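Local atomic coordinates of amide synthase (PDB entry 1L5A), a protein that is a nonribosomal peptide synthetase condensation enzyme that probably forms an amide bond in vibriobactin biosynthesis. Residues M135-Q146 with P338-D346. Numbering follows the deposited sequence.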
loop_
_atom_site.group_PDB
_atom_site.type_symbol
_atom_site.label_atom_id
_atom_site.label_comp_id
_atom_site.label_asym_id
_atom_site.label_seq_id
_atom_site.Cartn_x
_atom_site.Cartn_y
_atom_site.Cartn_z
ATOM N N MET A 135 -26.682 -4.664 -5.837
ATOM C CA MET A 135 -26.395 -4.650 -7.260
ATOM C C MET A 135 -25.379 -5.730 -7.618
ATOM O O MET A 135 -25.492 -6.327 -8.690
ATOM C CB MET A 135 -25.971 -3.249 -7.739
ATOM C CG MET A 135 -24.531 -2.906 -7.687
ATOM S SD MET A 135 -23.543 -3.620 -9.023
ATOM C CE MET A 135 -21.955 -3.384 -8.203
ATOM N N LEU A 136 -24.417 -6.006 -6.733
ATOM C CA LEU A 136 -23.453 -7.069 -7.002
ATOM C C LEU A 136 -24.236 -8.362 -7.178
ATOM O O LEU A 136 -23.960 -9.140 -8.081
ATOM C CB LEU A 136 -22.457 -7.244 -5.856
ATOM C CG LEU A 136 -21.275 -6.275 -5.749
ATOM C CD1 LEU A 136 -20.447 -6.626 -4.526
ATOM C CD2 LEU A 136 -20.407 -6.345 -7.010
ATOM N N PHE A 137 -25.220 -8.586 -6.312
ATOM C CA PHE A 137 -26.053 -9.781 -6.399
ATOM C C PHE A 137 -26.795 -9.812 -7.746
ATOM O O PHE A 137 -26.979 -10.871 -8.344
ATOM C CB PHE A 137 -27.075 -9.795 -5.255
ATOM C CG PHE A 137 -28.267 -10.679 -5.512
ATOM C CD1 PHE A 137 -28.228 -12.041 -5.210
ATOM C CD2 PHE A 137 -29.443 -10.146 -6.050
ATOM C CE1 PHE A 137 -29.352 -12.865 -5.434
ATOM C CE2 PHE A 137 -30.579 -10.961 -6.279
ATOM C CZ PHE A 137 -30.536 -12.326 -5.970
ATOM N N GLU A 138 -27.217 -8.648 -8.222
ATOM C CA GLU A 138 -27.962 -8.580 -9.470
ATOM C C GLU A 138 -27.096 -8.843 -10.674
ATOM O O GLU A 138 -27.482 -9.588 -11.565
ATOM C CB GLU A 138 -28.678 -7.220 -9.587
ATOM C CG GLU A 138 -29.650 -6.995 -8.411
ATOM C CD GLU A 138 -30.268 -5.617 -8.382
ATOM O OE1 GLU A 138 -29.596 -4.656 -8.824
ATOM O OE2 GLU A 138 -31.420 -5.495 -7.893
ATOM N N GLN A 139 -25.919 -8.239 -10.694
ATOM C CA GLN A 139 -25.007 -8.429 -11.805
ATOM C C GLN A 139 -24.550 -9.893 -11.877
ATOM O O GLN A 139 -24.441 -10.478 -12.962
ATOM C CB GLN A 139 -23.813 -7.478 -11.662
ATOM C CG GLN A 139 -24.168 -5.983 -11.791
ATOM C CD GLN A 139 -24.924 -5.666 -13.082
ATOM O OE1 GLN A 139 -24.469 -5.996 -14.179
ATOM N NE2 GLN A 139 -26.091 -5.031 -12.952
ATOM N N ARG A 140 -24.305 -10.494 -10.721
ATOM C CA ARG A 140 -23.893 -11.883 -10.685
ATOM C C ARG A 140 -25.041 -12.747 -11.257
ATOM O O ARG A 140 -24.818 -13.648 -12.067
ATOM C CB ARG A 140 -23.572 -12.283 -9.246
ATOM C CG ARG A 140 -22.873 -13.624 -9.115
ATOM C CD ARG A 140 -21.687 -13.715 -10.047
ATOM N NE ARG A 140 -21.003 -14.995 -9.912
ATOM C CZ ARG A 140 -20.179 -15.517 -10.817
ATOM N NH1 ARG A 140 -19.919 -14.875 -11.941
ATOM N NH2 ARG A 140 -19.629 -16.699 -10.601
ATOM N N LEU A 141 -26.275 -12.457 -10.862
ATOM C CA LEU A 141 -27.396 -13.232 -11.370
ATOM C C LEU A 141 -27.365 -13.145 -12.886
ATOM O O LEU A 141 -27.532 -14.142 -13.592
ATOM C CB LEU A 141 -28.709 -12.682 -10.838
ATOM C CG LEU A 141 -29.953 -13.232 -11.513
ATOM C CD1 LEU A 141 -30.132 -14.715 -11.157
ATOM C CD2 LEU A 141 -31.162 -12.401 -11.054
ATOM N N SER A 142 -27.153 -11.933 -13.375
ATOM C CA SER A 142 -27.059 -11.690 -14.797
ATOM C C SER A 142 -25.950 -12.568 -15.404
ATOM O O SER A 142 -26.172 -13.293 -16.372
ATOM C CB SER A 142 -26.710 -10.222 -15.028
ATOM O OG SER A 142 -26.654 -9.925 -16.404
ATOM N N GLN A 143 -24.754 -12.494 -14.823
ATOM C CA GLN A 143 -23.624 -13.253 -15.318
ATOM C C GLN A 143 -23.889 -14.744 -15.421
ATOM O O GLN A 143 -23.637 -15.358 -16.464
ATOM C CB GLN A 143 -22.395 -13.007 -14.448
ATOM C CG GLN A 143 -22.008 -11.563 -14.396
ATOM C CD GLN A 143 -20.797 -11.296 -13.511
ATOM O OE1 GLN A 143 -20.568 -11.978 -12.505
ATOM N NE2 GLN A 143 -20.024 -10.278 -13.877
ATOM N N HIS A 144 -24.396 -15.339 -14.355
ATOM C CA HIS A 144 -24.662 -16.759 -14.417
ATOM C C HIS A 144 -25.695 -17.093 -15.481
ATOM O O HIS A 144 -25.541 -18.091 -16.192
ATOM C CB HIS A 144 -25.107 -17.290 -13.062
ATOM C CG HIS A 144 -23.979 -17.578 -12.121
ATOM N ND1 HIS A 144 -22.915 -18.387 -12.465
ATOM C CD2 HIS A 144 -23.779 -17.224 -10.829
ATOM C CE1 HIS A 144 -22.114 -18.525 -11.423
ATOM N NE2 HIS A 144 -22.615 -17.830 -10.417
ATOM N N TYR A 145 -26.732 -16.266 -15.621
ATOM C CA TYR A 145 -27.749 -16.548 -16.638
ATOM C C TYR A 145 -27.132 -16.548 -18.040
ATOM O O TYR A 145 -27.368 -17.458 -18.834
ATOM C CB TYR A 145 -28.898 -15.529 -16.602
ATOM C CG TYR A 145 -30.002 -15.847 -17.598
ATOM C CD1 TYR A 145 -30.917 -16.869 -17.350
ATOM C CD2 TYR A 145 -30.098 -15.161 -18.819
ATOM C CE1 TYR A 145 -31.901 -17.206 -18.289
ATOM C CE2 TYR A 145 -31.076 -15.491 -19.770
ATOM C CZ TYR A 145 -31.975 -16.518 -19.495
ATOM O OH TYR A 145 -32.948 -16.865 -20.411
ATOM N N GLN A 146 -26.344 -15.527 -18.343
ATOM C CA GLN A 146 -25.725 -15.434 -19.654
ATOM C C GLN A 146 -24.828 -16.631 -19.919
ATOM O O GLN A 146 -24.793 -17.136 -21.030
ATOM C CB GLN A 146 -24.913 -14.143 -19.759
ATOM C CG GLN A 146 -24.152 -13.943 -21.064
ATOM C CD GLN A 146 -25.017 -14.125 -22.298
ATOM O OE1 GLN A 146 -26.157 -13.656 -22.352
ATOM N NE2 GLN A 146 -24.473 -14.801 -23.303
ATOM N N PRO A 338 -26.197 5.200 -9.595
ATOM C CA PRO A 338 -25.740 5.074 -10.981
ATOM C C PRO A 338 -25.892 3.759 -11.716
ATOM O O PRO A 338 -25.902 3.733 -12.946
ATOM C CB PRO A 338 -24.274 5.447 -10.862
ATOM C CG PRO A 338 -23.881 4.694 -9.604
ATOM C CD PRO A 338 -25.092 4.893 -8.663
ATOM N N PHE A 339 -25.995 2.667 -10.975
ATOM C CA PHE A 339 -26.080 1.334 -11.574
ATOM C C PHE A 339 -27.347 0.954 -12.338
ATOM O O PHE A 339 -28.459 1.231 -11.895
ATOM C CB PHE A 339 -25.808 0.321 -10.479
ATOM C CG PHE A 339 -24.509 0.554 -9.769
ATOM C CD1 PHE A 339 -24.452 0.564 -8.378
ATOM C CD2 PHE A 339 -23.329 0.726 -10.500
ATOM C CE1 PHE A 339 -23.243 0.732 -7.724
ATOM C CE2 PHE A 339 -22.110 0.896 -9.857
ATOM C CZ PHE A 339 -22.062 0.898 -8.464
ATOM N N GLU A 340 -27.162 0.314 -13.489
ATOM C CA GLU A 340 -28.281 -0.117 -14.329
ATOM C C GLU A 340 -28.880 -1.398 -13.774
ATOM O O GLU A 340 -28.211 -2.137 -13.059
ATOM C CB GLU A 340 -27.816 -0.414 -15.757
ATOM C CG GLU A 340 -26.945 0.645 -16.405
ATOM C CD GLU A 340 -26.383 0.184 -17.741
ATOM O OE1 GLU A 340 -27.175 -0.004 -18.695
ATOM O OE2 GLU A 340 -25.149 0.002 -17.835
ATOM N N SER A 341 -30.131 -1.671 -14.111
ATOM C CA SER A 341 -30.753 -2.899 -13.652
ATOM C C SER A 341 -30.050 -4.061 -14.391
ATOM O O SER A 341 -29.492 -3.878 -15.480
ATOM C CB SER A 341 -32.251 -2.866 -13.950
ATOM O OG SER A 341 -32.480 -2.731 -15.338
ATOM N N PRO A 342 -30.049 -5.265 -13.804
ATOM C CA PRO A 342 -29.382 -6.399 -14.464
ATOM C C PRO A 342 -30.004 -6.775 -15.816
ATOM O O PRO A 342 -31.227 -6.757 -15.971
ATOM C CB PRO A 342 -29.510 -7.511 -13.431
ATOM C CG PRO A 342 -30.861 -7.219 -12.795
ATOM C CD PRO A 342 -30.830 -5.707 -12.632
ATOM N N HIS A 343 -29.170 -7.119 -16.792
ATOM C CA HIS A 343 -29.687 -7.491 -18.107
ATOM C C HIS A 343 -29.828 -9.003 -18.374
ATOM O O HIS A 343 -29.097 -9.820 -17.821
ATOM C CB HIS A 343 -28.831 -6.859 -19.215
ATOM C CG HIS A 343 -29.254 -7.258 -20.599
ATOM N ND1 HIS A 343 -28.747 -8.367 -21.244
ATOM C CD2 HIS A 343 -30.192 -6.740 -21.429
ATOM C CE1 HIS A 343 -29.352 -8.514 -22.409
ATOM N NE2 HIS A 343 -30.235 -7.541 -22.546
ATOM N N PHE A 344 -30.791 -9.358 -19.216
ATOM C CA PHE A 344 -31.028 -10.747 -19.608
ATOM C C PHE A 344 -31.398 -10.785 -21.096
ATOM O O PHE A 344 -32.363 -10.135 -21.524
ATOM C CB PHE A 344 -32.158 -11.370 -18.799
ATOM C CG PHE A 344 -31.926 -11.355 -17.323
ATOM C CD1 PHE A 344 -32.169 -10.203 -16.578
ATOM C CD2 PHE A 344 -31.425 -12.494 -16.675
ATOM C CE1 PHE A 344 -31.916 -10.175 -15.207
ATOM C CE2 PHE A 344 -31.163 -12.484 -15.299
ATOM C CZ PHE A 344 -31.408 -11.320 -14.562
ATOM N N ALA A 345 -30.623 -11.539 -21.874
ATOM C CA ALA A 345 -30.841 -11.673 -23.314
ATOM C C ALA A 345 -32.299 -11.608 -23.747
ATOM O O ALA A 345 -33.157 -12.310 -23.209
ATOM C CB ALA A 345 -30.230 -12.970 -23.815
ATOM N N ASP A 346 -32.563 -10.755 -24.727
ATOM C CA ASP A 346 -33.898 -10.587 -25.277
ATOM C C ASP A 346 -34.975 -10.223 -24.258
ATOM O O ASP A 346 -36.127 -10.624 -24.410
ATOM C CB ASP A 346 -34.304 -11.860 -26.038
ATOM C CG ASP A 346 -33.238 -12.308 -27.031
ATOM O OD1 ASP A 346 -32.747 -11.462 -27.807
ATOM O OD2 ASP A 346 -32.886 -13.508 -27.037
HETATM O O HOH W 1 -27.695 -4.358 -11.005
HETATM O O HOH W 2 -26.320 -6.571 -16.475
HETATM O O HOH W 3 -26.706 -4.014 -15.767
HETATM O O HOH W 4 -28.696 -13.075 -21.077
#
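F344 turns the edge of its ring toward the face of Y145 in an offset edge-to-face pair, the centroids 5.5 Å apart and the planes at 63°. L141 meets the same ring at its edge, with CD2 3.7 Å from F344 CZ; L27 and L29 of strand 22-30 and L38 of helix 35-47 also pack against this apolar centre. The arrangement belongs to the two-lobed condensation-domain fold: residues 338-346 are the linker leaving strand 333-337 of one sheet for strand 348-356, the edge strand of the other, running beside helix 131-150. About one turn back toward the helix start from L141, P342 packs its ring against the E138 side chain, CG 3.9 Å from E138 CB. Toward the start of the helix segment, the M135 side chain, bent at chi2 (78°), carries SD over the F339 ring, 4.4 Å from its centroid, a Met-aromatic contact; P338 CG lies over the opposite face.

Outward from this packing, water joins helix side chains to the backbone of the linker. The Q139 carboxamide reaches the linker through three waters: NE2 donates to one that also bonds E138 OE1 and E340 O, and to a second that donates to S341 O, while OE1 accepts from a third that is held by H343 N. The other carboxylate oxygen of E138 is bonded to H25. A water links Q146 OE1 to A345 N. The direct bond runs from S142 OG, anti to its own N (chi1 -178°), to H343 O at 2.8 Å, arriving in the carbonyl plane on a lone pair.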